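Local coordinates for protein endolysin B (Mycobacterium phage D29, PDB 3HC7) that cleaves the link between mycolic acids and the arabinogalactan-peptidoglycan of the mycobacterial cell wall, helping the phage lyse its host, at residues D16-G21 with Y34-I39; F47-S52 with I186-S191; E59-I64 with G101-F106; G84-G89 with N118-K123; E178-I183 with G208-T213. All coordinates share one frame; numbering follows the deposited sequence.

Overall arrangement
Interaction 4 sits near the centre of the chain and is wholly buried. Interaction 3 is also largely buried, and both pack helices of the alpha/beta hydrolase core against loops. Interactions 2 and 3 use helix 50-70, interaction 2 at its start and interaction 3 further along. Interaction 2 touches interaction 4 through Trp50, Met49 and Met188, and is partly buried around a water. Interactions 1 and 5 are surface contacts on opposite sides of the chain's centre, with centres 38 Å apart. Interaction 1 is apolar, on the edge strand of the sheet. Interaction 5 shares helix 179-189 with interaction 2 but relies on a charged stack and waters.

Interaction 1. Residues D16-G21 with Y34-I39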
# COMPACT_ATOMS: atom_id res chain seq x y z
N ASP A 16 -4.10 7.47 12.93
CA ASP A 16 -5.46 7.43 13.48
C ASP A 16 -6.43 6.77 12.50
O ASP A 16 -6.81 7.38 11.50
CB ASP A 16 -5.95 8.83 13.85
CG ASP A 16 -7.28 8.81 14.58
OD1 ASP A 16 -8.16 7.98 14.23
OD2 ASP A 16 -7.45 9.63 15.51
N PRO A 17 -6.82 5.52 12.79
CA PRO A 17 -7.69 4.73 11.91
C PRO A 17 -8.87 5.55 11.40
O PRO A 17 -9.22 5.46 10.22
CB PRO A 17 -8.19 3.62 12.84
CG PRO A 17 -7.08 3.43 13.81
CD PRO A 17 -6.48 4.80 14.03
N LEU A 18 -9.46 6.34 12.29
CA LEU A 18 -10.67 7.09 11.99
C LEU A 18 -10.38 8.46 11.41
O LEU A 18 -11.28 9.16 10.96
CB LEU A 18 -11.52 7.22 13.26
CG LEU A 18 -12.09 5.92 13.82
CD1 LEU A 18 -12.60 6.11 15.24
CD2 LEU A 18 -13.19 5.40 12.91
N GLY A 19 -9.10 8.84 11.42
CA GLY A 19 -8.70 10.15 10.95
C GLY A 19 -8.90 10.35 9.46
O GLY A 19 -9.16 9.39 8.73
N PRO A 20 -8.81 11.62 9.02
CA PRO A 20 -8.83 12.05 7.62
C PRO A 20 -7.81 11.29 6.80
O PRO A 20 -6.69 11.05 7.27
CB PRO A 20 -8.38 13.51 7.70
CG PRO A 20 -8.76 13.95 9.06
CD PRO A 20 -8.73 12.75 9.95
N GLY A 21 -8.16 10.95 5.57
CA GLY A 21 -7.27 10.21 4.70
C GLY A 21 -8.05 9.34 3.72
O GLY A 21 -9.16 8.91 4.01
N TYR A 34 -21.73 -0.83 3.40
CA TYR A 34 -20.66 -1.61 4.03
C TYR A 34 -20.58 -1.31 5.52
O TYR A 34 -20.84 -0.19 5.95
CB TYR A 34 -19.30 -1.26 3.42
CG TYR A 34 -19.05 -1.73 2.01
CD1 TYR A 34 -19.40 -0.94 0.92
CD2 TYR A 34 -18.43 -2.95 1.77
CE1 TYR A 34 -19.15 -1.37 -0.37
CE2 TYR A 34 -18.18 -3.38 0.48
CZ TYR A 34 -18.54 -2.58 -0.59
OH TYR A 34 -18.30 -3.00 -1.87
N ARG A 35 -20.20 -2.32 6.30
CA ARG A 35 -19.76 -2.10 7.68
C ARG A 35 -18.26 -1.78 7.64
O ARG A 35 -17.53 -2.35 6.83
CB ARG A 35 -20.00 -3.35 8.52
CG ARG A 35 -21.47 -3.67 8.71
CD ARG A 35 -21.72 -5.16 8.59
NE ARG A 35 -21.59 -5.86 9.86
CZ ARG A 35 -21.75 -7.17 9.99
NH1 ARG A 35 -22.03 -7.92 8.94
NH2 ARG A 35 -21.61 -7.74 11.19
N TRP A 36 -17.81 -0.89 8.51
CA TRP A 36 -16.46 -0.35 8.42
C TRP A 36 -15.56 -0.69 9.61
O TRP A 36 -15.89 -0.38 10.76
CB TRP A 36 -16.51 1.16 8.21
CG TRP A 36 -15.18 1.82 8.12
CD1 TRP A 36 -14.03 1.28 7.62
CD2 TRP A 36 -14.86 3.16 8.51
NE1 TRP A 36 -13.00 2.20 7.69
CE2 TRP A 36 -13.49 3.36 8.24
CE3 TRP A 36 -15.60 4.20 9.08
CZ2 TRP A 36 -12.85 4.57 8.51
CZ3 TRP A 36 -14.96 5.40 9.34
CH2 TRP A 36 -13.60 5.57 9.06
N GLN A 37 -14.42 -1.31 9.32
CA GLN A 37 -13.40 -1.61 10.32
C GLN A 37 -12.05 -1.01 9.96
O GLN A 37 -11.24 -1.64 9.28
CB GLN A 37 -13.24 -3.12 10.50
CG GLN A 37 -12.20 -3.49 11.54
CD GLN A 37 -12.51 -2.88 12.89
OE1 GLN A 37 -13.53 -3.20 13.50
NE2 GLN A 37 -11.64 -2.00 13.36
N PRO A 38 -11.79 0.22 10.43
CA PRO A 38 -10.49 0.86 10.21
C PRO A 38 -9.40 0.07 10.91
O PRO A 38 -9.64 -0.44 12.00
CB PRO A 38 -10.65 2.23 10.88
CG PRO A 38 -12.10 2.43 11.04
CD PRO A 38 -12.70 1.07 11.21
N ILE A 39 -8.23 -0.04 10.29
CA ILE A 39 -7.14 -0.81 10.89
C ILE A 39 -6.22 0.06 11.76
O ILE A 39 -5.55 0.96 11.26
CB ILE A 39 -6.30 -1.53 9.80
CG1 ILE A 39 -7.19 -2.48 8.98
CG2 ILE A 39 -5.13 -2.26 10.42
CD1 ILE A 39 -7.92 -3.49 9.81
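Pro17 and Pro38 bring the two backbones closest, with CA atoms 5.1 Å apart, where a type I beta turn from Asp16 to Gly19 meets strand 35-38 at Pro38. This strand is an outermost one of the parallel sheet of the alpha/beta hydrolase fold. Residues 16-21 belong to the loop between strand 5-9 and helix 22-27. No hydrogen bond joins the two segments; the contact is apolar. The two proline rings meet through CB of Pro17 and CB of Pro38, a tight 3.4 Å. CG of Pro17 also reaches the carbonyl O of Ile39. Leu18 works with one branch. With CG anti to the backbone N (chi1 179°), the indole of Trp36 reaches toward the turn. Leu18 CD2 lies 3.7 Å from Pro38 CG and 3.9 Å from Trp36 CH2, so the methyl bridges the proline and the indole. Pro38 CG sits over one face of the indole, offset toward the rim. Trp36 NE1 is hydrogen-bonded to Thr8 OG1 of the neighbouring strand 5-9. Ala24 and Ala27 of helix 22-27 also touch the indole. The turn is held from within its own loop. Gly19 N donates to Asp16 O, and Leu18 N donates to Asp16 OD1 in an Asx turn. In that second bond the N of Leu18 lies 2.9 Å from OD1 of Asp16, with an N-H...O angle of 134°.

Interaction 2. Residues F47-S52 with I186-S191; sequences FPMWPS and IVMKAS
Phe47 brings the edge of its ring up to the last turn of helix 179-189. With CG anti to the backbone N (chi1 -173°), the ring reaches across to that helix, and Val187 O lies at its edge, in plane, 3.7 Å from Phe47 CE1. CD1 of Phe47 touches CG1 of Val187, the two side chains crossing at about a right angle, and CE1 also meets Ala190 CB. Pro48, which follows a cis peptide bond, sets its CB over the centre of one face of the Phe47 ring and 3.5 Å from Ser191 O. Here the N-terminal part of helix 50-70 of the alpha/beta hydrolase fold packs on the end of helix 179-189. Met49 runs straight to SD, then bends at chi3 (-65°). Its SD lies 4.2 Å from Met188 CG, and its side chain is about 7 Å from that of the active-site Ser82. Trp50 CB packs 3.5 Å from Lys189 O. Its indole leads away from residues 186-191 and also packs on Ile86 and Gln90 of helix 83-96; Met188 O lies at its edge. A water sits between the backbones. It accepts from Trp50 N and lies within donating distance of Val187 O (2.7 Å) and Ala190 O (2.6 Å).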
# COMPACT_ATOMS: atom_id res chain seq x y z
N PHE A 47 9.48 6.28 8.54
CA PHE A 47 10.73 5.55 8.72
C PHE A 47 11.04 5.26 10.18
O PHE A 47 11.02 6.17 11.00
CB PHE A 47 11.92 6.30 8.13
CG PHE A 47 13.19 5.49 8.14
CD1 PHE A 47 13.44 4.56 7.14
CD2 PHE A 47 14.10 5.62 9.18
CE1 PHE A 47 14.60 3.79 7.16
CE2 PHE A 47 15.25 4.85 9.21
CZ PHE A 47 15.50 3.93 8.20
N PRO A 48 11.36 3.99 10.49
CA PRO A 48 11.42 2.88 9.53
C PRO A 48 10.01 2.44 9.14
O PRO A 48 9.15 2.28 10.00
CB PRO A 48 12.10 1.76 10.32
CG PRO A 48 11.74 2.03 11.73
CD PRO A 48 11.60 3.54 11.88
N MET A 49 9.79 2.26 7.84
CA MET A 49 8.47 1.92 7.35
C MET A 49 8.14 0.43 7.50
O MET A 49 7.04 0.08 7.92
CB MET A 49 8.34 2.33 5.88
CG MET A 49 6.94 2.13 5.30
SD MET A 49 6.85 2.69 3.59
CE MET A 49 7.12 4.45 3.83
N TRP A 50 9.06 -0.45 7.14
CA TRP A 50 8.69 -1.86 7.12
C TRP A 50 8.16 -2.41 8.45
O TRP A 50 7.16 -3.13 8.45
CB TRP A 50 9.78 -2.78 6.53
CG TRP A 50 9.13 -4.04 6.03
CD1 TRP A 50 9.08 -5.25 6.66
CD2 TRP A 50 8.37 -4.20 4.82
NE1 TRP A 50 8.36 -6.15 5.91
CE2 TRP A 50 7.91 -5.53 4.78
CE3 TRP A 50 8.04 -3.34 3.76
CZ2 TRP A 50 7.14 -6.03 3.72
CZ3 TRP A 50 7.28 -3.83 2.71
CH2 TRP A 50 6.83 -5.17 2.70
N PRO A 51 8.79 -2.05 9.58
CA PRO A 51 8.18 -2.49 10.85
C PRO A 51 6.78 -1.95 11.00
O PRO A 51 5.94 -2.59 11.64
CB PRO A 51 9.09 -1.88 11.92
CG PRO A 51 10.43 -1.70 11.21
CD PRO A 51 10.06 -1.33 9.79
N SER A 52 6.52 -0.77 10.45
CA SER A 52 5.18 -0.20 10.50
C SER A 52 4.24 -1.08 9.67
O SER A 52 3.16 -1.44 10.13
CB SER A 52 5.18 1.24 10.00
OG SER A 52 3.88 1.80 10.10
N ILE A 186 15.59 0.11 -0.47
CA ILE A 186 16.27 -0.15 0.79
C ILE A 186 15.58 0.58 1.95
O ILE A 186 15.30 -0.02 3.00
CB ILE A 186 17.74 0.23 0.70
CG1 ILE A 186 18.50 -0.88 -0.04
CG2 ILE A 186 18.33 0.47 2.09
CD1 ILE A 186 19.89 -0.50 -0.46
N VAL A 187 15.30 1.86 1.75
CA VAL A 187 14.65 2.69 2.76
C VAL A 187 13.29 2.13 3.17
O VAL A 187 12.96 2.03 4.36
CB VAL A 187 14.52 4.16 2.27
CG1 VAL A 187 13.51 4.92 3.08
CG2 VAL A 187 15.86 4.84 2.36
N MET A 188 12.50 1.73 2.19
CA MET A 188 11.19 1.17 2.48
C MET A 188 11.22 -0.18 3.22
O MET A 188 10.30 -0.47 4.00
CB MET A 188 10.37 1.07 1.21
CG MET A 188 9.90 2.41 0.69
SD MET A 188 9.03 2.22 -0.87
CE MET A 188 8.12 0.72 -0.54
N LYS A 189 12.25 -0.99 2.99
CA LYS A 189 12.33 -2.32 3.62
C LYS A 189 13.13 -2.39 4.93
O LYS A 189 13.11 -3.39 5.63
CB LYS A 189 12.94 -3.33 2.63
CG LYS A 189 12.12 -3.52 1.37
CD LYS A 189 12.98 -4.04 0.24
CE LYS A 189 13.60 -5.39 0.57
NZ LYS A 189 14.36 -5.92 -0.60
N ALA A 190 13.86 -1.32 5.25
CA ALA A 190 14.81 -1.35 6.35
C ALA A 190 14.13 -1.42 7.72
O ALA A 190 13.04 -0.89 7.90
CB ALA A 190 15.73 -0.13 6.29
N SER A 191 14.80 -2.05 8.68
CA SER A 191 14.33 -2.09 10.07
C SER A 191 14.72 -0.82 10.82
O SER A 191 14.18 -0.53 11.88
CB SER A 191 14.93 -3.31 10.78
OG SER A 191 16.34 -3.28 10.72
O HOH W 1 11.75 0.89 6.54

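Interaction 3. Residues E59-I64 with G101-F106; sequences ELILQI and GRLHRF
Leu103 pushes its CD1 methyl between Ile61 and Ile64, which project from one side of helix 50-70. The methyl is 4.0 Å from both Ile61 CG1 and Ile64 CD1. The other branch, CD2, comes near Ile61 CG2 and Ile64 CG2. Leu103 thus fills the hollow between two isoleucines one helical turn apart. It crosses Ile64 at about a right angle and Ile61 obliquely. Phe106 extends the packing: its CD2 is 4.1 Å from Ile64 CG2, and Leu103 CD2 lies in plane at its ring edge. On the outer side the extended Arg102 lays one face of its guanidinium over Ile61 CG2. That methyl is 3.7 Å from CZ of Arg102, offset toward the rim of the group. The contact joins helix 50-70 to the loop that leads from helix 83-96 into strand 110-116 of the alpha/beta hydrolase sheet. A type I turn from Gly101 to His104 presents Arg102 and Leu103 together. Phe76 and Met78 of strand 76-81 also touch Ile64. No hydrogen bond spans the two segments. Leu103, Ile61, Ile64 and Phe106 meet through carbon atoms, while the charge of Arg102 stays at the exposed side, where Arg102 NE forms a salt bridge with Glu65.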
# COMPACT_ATOMS: atom_id res chain seq x y z
N GLU A 59 -2.52 -6.57 12.16
CA GLU A 59 -3.83 -6.10 12.58
C GLU A 59 -4.91 -6.36 11.53
O GLU A 59 -6.05 -6.68 11.86
CB GLU A 59 -3.81 -4.62 12.94
CG GLU A 59 -5.17 -4.09 13.40
CD GLU A 59 -5.59 -4.61 14.77
OE1 GLU A 59 -4.72 -5.12 15.52
OE2 GLU A 59 -6.78 -4.50 15.12
N LEU A 60 -4.56 -6.23 10.25
CA LEU A 60 -5.53 -6.46 9.19
C LEU A 60 -5.94 -7.93 9.13
O LEU A 60 -7.11 -8.26 8.90
CB LEU A 60 -4.98 -6.00 7.84
CG LEU A 60 -5.93 -6.30 6.68
CD1 LEU A 60 -7.30 -5.71 6.94
CD2 LEU A 60 -5.37 -5.81 5.36
N ILE A 61 -4.98 -8.82 9.36
CA ILE A 61 -5.27 -10.25 9.35
C ILE A 61 -6.19 -10.58 10.52
O ILE A 61 -7.21 -11.25 10.35
CB ILE A 61 -3.98 -11.07 9.46
CG1 ILE A 61 -3.18 -10.98 8.16
CG2 ILE A 61 -4.30 -12.52 9.79
CD1 ILE A 61 -1.73 -11.44 8.30
N LEU A 62 -5.82 -10.10 11.70
CA LEU A 62 -6.59 -10.30 12.92
C LEU A 62 -8.05 -9.88 12.73
O LEU A 62 -8.97 -10.66 13.00
CB LEU A 62 -5.95 -9.52 14.08
CG LEU A 62 -6.36 -9.81 15.53
CD1 LEU A 62 -5.66 -8.87 16.50
CD2 LEU A 62 -7.86 -9.70 15.71
N GLN A 63 -8.25 -8.65 12.28
CA GLN A 63 -9.59 -8.09 12.13
C GLN A 63 -10.43 -8.85 11.11
O GLN A 63 -11.61 -9.07 11.32
CB GLN A 63 -9.49 -6.61 11.74
CG GLN A 63 -9.04 -5.71 12.87
CD GLN A 63 -10.08 -5.63 13.98
OE1 GLN A 63 -9.76 -5.29 15.12
NE2 GLN A 63 -11.33 -5.94 13.64
N ILE A 64 -9.81 -9.23 9.99
CA ILE A 64 -10.52 -9.97 8.96
C ILE A 64 -11.09 -11.28 9.52
O ILE A 64 -12.25 -11.60 9.29
CB ILE A 64 -9.60 -10.29 7.76
CG1 ILE A 64 -9.42 -9.03 6.91
CG2 ILE A 64 -10.20 -11.41 6.93
CD1 ILE A 64 -8.37 -9.17 5.80
N GLY A 101 -2.58 -20.20 2.92
CA GLY A 101 -2.57 -18.92 3.60
C GLY A 101 -3.59 -18.91 4.72
O GLY A 101 -4.65 -19.52 4.61
N ARG A 102 -3.26 -18.21 5.80
CA ARG A 102 -4.13 -18.09 6.97
C ARG A 102 -5.54 -17.63 6.63
O ARG A 102 -6.50 -17.99 7.31
CB ARG A 102 -3.50 -17.14 7.99
CG ARG A 102 -4.23 -17.04 9.32
CD ARG A 102 -3.35 -16.34 10.35
NE ARG A 102 -4.09 -15.88 11.52
CZ ARG A 102 -3.62 -15.02 12.42
NH1 ARG A 102 -2.40 -14.51 12.28
NH2 ARG A 102 -4.37 -14.65 13.45
N LEU A 103 -5.68 -16.82 5.57
CA LEU A 103 -6.99 -16.26 5.24
C LEU A 103 -7.56 -16.84 3.95
O LEU A 103 -8.51 -16.29 3.39
CB LEU A 103 -6.90 -14.74 5.14
CG LEU A 103 -6.37 -14.02 6.38
CD1 LEU A 103 -6.23 -12.53 6.12
CD2 LEU A 103 -7.29 -14.26 7.56
N HIS A 104 -6.98 -17.94 3.49
CA HIS A 104 -7.33 -18.49 2.19
C HIS A 104 -8.79 -18.92 2.15
O HIS A 104 -9.43 -18.83 1.11
CB HIS A 104 -6.42 -19.66 1.82
CG HIS A 104 -6.68 -20.21 0.45
ND1 HIS A 104 -6.43 -19.49 -0.70
CD2 HIS A 104 -7.18 -21.40 0.05
CE1 HIS A 104 -6.76 -20.21 -1.75
NE2 HIS A 104 -7.21 -21.38 -1.32
N ARG A 105 -9.30 -19.38 3.29
CA ARG A 105 -10.70 -19.82 3.37
C ARG A 105 -11.67 -18.66 3.18
O ARG A 105 -12.86 -18.88 2.97
CB ARG A 105 -10.97 -20.52 4.70
CG ARG A 105 -10.83 -19.62 5.92
CD ARG A 105 -10.72 -20.45 7.20
NE ARG A 105 -10.36 -19.62 8.35
CZ ARG A 105 -11.25 -19.06 9.17
NH1 ARG A 105 -12.54 -19.24 8.96
NH2 ARG A 105 -10.83 -18.32 10.19
N PHE A 106 -11.18 -17.43 3.25
CA PHE A 106 -12.06 -16.28 3.01
C PHE A 106 -11.96 -15.82 1.56
O PHE A 106 -12.65 -14.88 1.16
CB PHE A 106 -11.74 -15.12 3.95
CG PHE A 106 -11.87 -15.46 5.41
CD1 PHE A 106 -13.09 -15.83 5.95
CD2 PHE A 106 -10.76 -15.39 6.25
CE1 PHE A 106 -13.20 -16.14 7.29
CE2 PHE A 106 -10.87 -15.69 7.59
CZ PHE A 106 -12.09 -16.07 8.11

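Interaction 4. Residues G84-G89 with N118-K123; sequences GAIVVG and NPMRQK
Ile86 and Pro119 make the tight part of this contact, with Ile86 CG1 only 3.5 Å from Pro119 CG. The two side chains cross at about a right angle, and Ile86 CD1 also reaches the proline ring. Residues 84-89 lie on the helix after the nucleophile elbow of the alpha/beta hydrolase fold, a GxSxG sequence that carries the active-site Ser82 and ends in Gly84. Residues 118-123 lie in the loop that follows strand 110-116. The side chain of Pro119 is about 6 Å from that of Ser82, so this packing lies close to the active site. Ala85 packs its CB 3.5 Å from Asn118 OD1. Further along, Met120 reaches the next turn of the helix. Its chain is bent at chi3 (69°), and CE lies 3.6 Å from Gly89 O. Gly89 lets the thioether sit close to the helix backbone: a CB there would lie 2.8 Å from Met120 SD, a clash. The contact is looser between Ile86 CG2 and Met120 SD, at 4.3 Å. Beyond Met120 the loop turns away from the helix. Arg121 is buried but bonds elsewhere, to Phe125 O and Ala169 O, while Gln122 is partly exposed and Lys123 is exposed and poorly ordered. The near end of the loop is held twice: Asn118 ND2 bonds to Asp160 OD2 of strand 157-161, and OD1 accepts from Met120 N in an Asx turn. The N of Met120 stands above the carbonyl plane, 2.9 Å from OD1 of Asn118.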
# COMPACT_ATOMS: atom_id res chain seq x y z
N GLY A 84 -0.34 1.97 3.29
CA GLY A 84 -1.55 1.20 3.48
C GLY A 84 -1.79 0.21 2.36
O GLY A 84 -2.35 -0.86 2.59
N ALA A 85 -1.37 0.57 1.15
CA ALA A 85 -1.50 -0.32 -0.00
C ALA A 85 -0.55 -1.50 0.14
O ALA A 85 -0.88 -2.62 -0.26
CB ALA A 85 -1.21 0.43 -1.29
N ILE A 86 0.63 -1.26 0.69
CA ILE A 86 1.55 -2.37 0.97
C ILE A 86 0.91 -3.34 1.97
O ILE A 86 0.97 -4.56 1.76
CB ILE A 86 2.90 -1.89 1.54
CG1 ILE A 86 3.57 -0.86 0.63
CG2 ILE A 86 3.85 -3.08 1.74
CD1 ILE A 86 4.84 -0.25 1.26
N VAL A 87 0.31 -2.81 3.04
CA VAL A 87 -0.33 -3.67 4.03
C VAL A 87 -1.40 -4.55 3.38
O VAL A 87 -1.38 -5.77 3.55
CB VAL A 87 -0.96 -2.86 5.19
CG1 VAL A 87 -1.84 -3.77 6.08
CG2 VAL A 87 0.12 -2.16 6.02
N VAL A 88 -2.32 -3.93 2.64
CA VAL A 88 -3.39 -4.69 1.99
C VAL A 88 -2.81 -5.67 0.96
O VAL A 88 -3.28 -6.80 0.84
CB VAL A 88 -4.42 -3.77 1.29
CG1 VAL A 88 -5.42 -4.59 0.48
CG2 VAL A 88 -5.15 -2.91 2.32
N GLY A 89 -1.79 -5.23 0.23
CA GLY A 89 -1.15 -6.05 -0.78
C GLY A 89 -0.45 -7.27 -0.19
O GLY A 89 -0.51 -8.36 -0.75
N ASN A 118 0.25 2.45 -4.91
CA ASN A 118 0.65 1.12 -4.45
C ASN A 118 2.09 0.68 -4.78
O ASN A 118 2.41 0.38 -5.94
CB ASN A 118 -0.36 0.10 -5.01
CG ASN A 118 -0.15 -1.30 -4.47
OD1 ASN A 118 0.61 -1.50 -3.52
ND2 ASN A 118 -0.82 -2.28 -5.06
N PRO A 119 2.97 0.61 -3.77
CA PRO A 119 4.35 0.17 -4.03
C PRO A 119 4.44 -1.29 -4.48
O PRO A 119 5.50 -1.70 -4.95
CB PRO A 119 5.03 0.35 -2.67
CG PRO A 119 4.22 1.38 -1.96
CD PRO A 119 2.80 1.11 -2.39
N MET A 120 3.36 -2.05 -4.36
CA MET A 120 3.33 -3.42 -4.86
C MET A 120 2.48 -3.52 -6.11
O MET A 120 2.07 -4.62 -6.49
CB MET A 120 2.72 -4.37 -3.83
CG MET A 120 3.58 -4.67 -2.62
SD MET A 120 2.65 -5.69 -1.44
CE MET A 120 2.53 -7.25 -2.33
N ARG A 121 2.19 -2.39 -6.74
CA ARG A 121 1.28 -2.43 -7.89
C ARG A 121 1.79 -3.35 -9.00
O ARG A 121 2.94 -3.24 -9.43
CB ARG A 121 1.02 -1.03 -8.43
CG ARG A 121 -0.03 -1.01 -9.53
CD ARG A 121 -0.35 0.40 -9.98
NE ARG A 121 0.77 1.01 -10.70
CZ ARG A 121 1.06 0.79 -11.98
NH1 ARG A 121 0.31 -0.04 -12.70
NH2 ARG A 121 2.09 1.39 -12.54
N GLN A 122 0.93 -4.26 -9.44
CA GLN A 122 1.25 -5.22 -10.49
C GLN A 122 1.62 -4.49 -11.77
O GLN A 122 1.12 -3.39 -12.03
CB GLN A 122 0.05 -6.15 -10.73
CG GLN A 122 0.10 -6.96 -12.02
CD GLN A 122 -1.08 -7.90 -12.16
OE1 GLN A 122 -1.57 -8.45 -11.17
NE2 GLN A 122 -1.54 -8.10 -13.39
N LYS A 123 2.50 -5.09 -12.58
CA LYS A 123 2.97 -4.44 -13.79
C LYS A 123 1.84 -4.19 -14.79
O LYS A 123 1.10 -5.11 -15.15
CB LYS A 123 4.07 -5.27 -14.46
CG LYS A 123 4.93 -4.47 -15.44
CD LYS A 123 5.32 -5.30 -16.66
CE LYS A 123 5.96 -6.62 -16.27
NZ LYS A 123 6.28 -7.44 -17.49

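Interaction 5. Residues E178-I183 with G208-T213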
# COMPACT_ATOMS: atom_id res chain seq x y z
N GLU A 178 18.18 0.60 -11.11
CA GLU A 178 18.94 1.84 -11.04
C GLU A 178 19.24 2.15 -9.57
O GLU A 178 18.42 1.87 -8.68
CB GLU A 178 18.15 2.96 -11.72
CG GLU A 178 18.50 4.37 -11.32
CD GLU A 178 17.58 5.39 -11.97
OE1 GLU A 178 16.85 5.02 -12.92
OE2 GLU A 178 17.57 6.56 -11.54
N TYR A 179 20.40 2.73 -9.32
CA TYR A 179 20.90 3.02 -7.98
C TYR A 179 19.90 3.75 -7.07
O TYR A 179 19.62 3.29 -5.96
CB TYR A 179 22.18 3.85 -8.11
CG TYR A 179 22.84 4.21 -6.79
CD1 TYR A 179 23.51 3.25 -6.04
CD2 TYR A 179 22.81 5.51 -6.32
CE1 TYR A 179 24.11 3.58 -4.85
CE2 TYR A 179 23.41 5.85 -5.13
CZ TYR A 179 24.06 4.89 -4.40
OH TYR A 179 24.67 5.26 -3.24
N GLU A 180 19.40 4.89 -7.53
CA GLU A 180 18.44 5.68 -6.78
C GLU A 180 17.21 4.85 -6.44
O GLU A 180 16.67 4.92 -5.33
CB GLU A 180 18.03 6.93 -7.57
CG GLU A 180 19.10 8.00 -7.64
CD GLU A 180 20.11 7.74 -8.74
OE1 GLU A 180 19.99 6.70 -9.44
OE2 GLU A 180 21.03 8.57 -8.91
N VAL A 181 16.76 4.06 -7.40
CA VAL A 181 15.61 3.19 -7.18
C VAL A 181 15.93 2.13 -6.13
O VAL A 181 15.12 1.86 -5.24
CB VAL A 181 15.13 2.54 -8.50
CG1 VAL A 181 14.16 1.42 -8.23
CG2 VAL A 181 14.50 3.59 -9.41
N ALA A 182 17.12 1.53 -6.21
CA ALA A 182 17.51 0.50 -5.25
C ALA A 182 17.55 1.07 -3.83
O ALA A 182 17.16 0.40 -2.86
CB ALA A 182 18.86 -0.10 -5.64
N ILE A 183 18.04 2.29 -3.69
CA ILE A 183 18.19 2.87 -2.37
C ILE A 183 16.82 3.23 -1.80
O ILE A 183 16.55 3.05 -0.61
CB ILE A 183 19.17 4.06 -2.38
CG1 ILE A 183 20.59 3.52 -2.59
CG2 ILE A 183 19.07 4.83 -1.08
CD1 ILE A 183 21.66 4.51 -2.31
N GLY A 208 26.51 -2.24 -2.61
CA GLY A 208 27.76 -1.78 -3.18
C GLY A 208 27.56 -0.70 -4.24
O GLY A 208 26.76 0.22 -4.04
N GLN A 209 28.25 -0.83 -5.36
CA GLN A 209 28.16 0.09 -6.48
C GLN A 209 28.82 1.44 -6.29
O GLN A 209 29.58 1.86 -7.11
CB GLN A 209 26.72 0.26 -6.94
CG GLN A 209 26.15 -1.00 -7.39
CD GLN A 209 24.80 -0.86 -7.95
OE1 GLN A 209 24.06 -1.81 -8.00
NE2 GLN A 209 24.47 0.31 -8.39
N ARG A 210 28.50 2.12 -5.21
CA ARG A 210 29.02 3.47 -4.95
C ARG A 210 29.44 3.59 -3.50
O ARG A 210 29.03 2.79 -2.67
CB ARG A 210 27.96 4.52 -5.26
CG ARG A 210 27.32 4.38 -6.61
CD ARG A 210 26.63 5.65 -7.01
NE ARG A 210 25.83 5.47 -8.22
CZ ARG A 210 25.08 6.43 -8.76
NH1 ARG A 210 25.03 7.63 -8.19
NH2 ARG A 210 24.37 6.18 -9.85
N PRO A 211 30.26 4.61 -3.18
CA PRO A 211 30.75 4.73 -1.80
C PRO A 211 29.62 4.73 -0.78
O PRO A 211 28.53 5.23 -1.04
CB PRO A 211 31.47 6.08 -1.81
CG PRO A 211 31.96 6.23 -3.22
CD PRO A 211 30.83 5.65 -4.06
N ILE A 212 29.89 4.13 0.37
CA ILE A 212 28.87 4.02 1.40
C ILE A 212 28.32 5.39 1.79
O ILE A 212 27.11 5.56 1.95
CB ILE A 212 29.41 3.28 2.65
CG1 ILE A 212 29.56 1.79 2.34
CG2 ILE A 212 28.45 3.45 3.81
CD1 ILE A 212 28.24 1.12 2.00
N THR A 213 29.21 6.37 1.91
CA THR A 213 28.81 7.72 2.28
C THR A 213 27.79 8.32 1.30
O THR A 213 26.88 9.05 1.69
CB THR A 213 30.03 8.65 2.39
OG1 THR A 213 30.79 8.58 1.17
CG2 THR A 213 30.94 8.23 3.54
O HOH W 2 26.15 3.70 -1.67
O HOH W 3 23.38 8.60 -10.38
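Arg210 lies flat over one face of the Tyr179 ring, a stacked cation-pi pair between the first turn of helix 179-189 and the loop leading into helix 212-230. Both helices come after strand 157-161, an outermost strand of the parallel sheet of the alpha/beta hydrolase fold. The guanidinium and ring planes are 8° apart and their centres 4.0 Å. The overlap is displaced: Arg210 CZ sits near Tyr179 CD2, 35° off the ring normal. The aliphatic part fills the middle, with Arg210 CD over the ring centre in a CH-pi contact at 3.6 Å. The arginine can lie this way because its chain is extended from CG to NE. Ile183 CG1 backs the opposite face of the ring, and Gln209 NE2 lies at its edge. The arginine also forms a salt bridge through NH1 with Glu214. Glu180 OE2 is 4.2 Å from Arg210 NH1, too far for a salt bridge. A water links them instead, donating to OE2 of Glu180 and accepting from NH2 of Arg210. The tyrosine hydroxyl is served by a second water. This water, in the plane of the ring, lies 2.7 Å from Tyr179 OH and is within donating distance of Pro211 O at 2.9 Å.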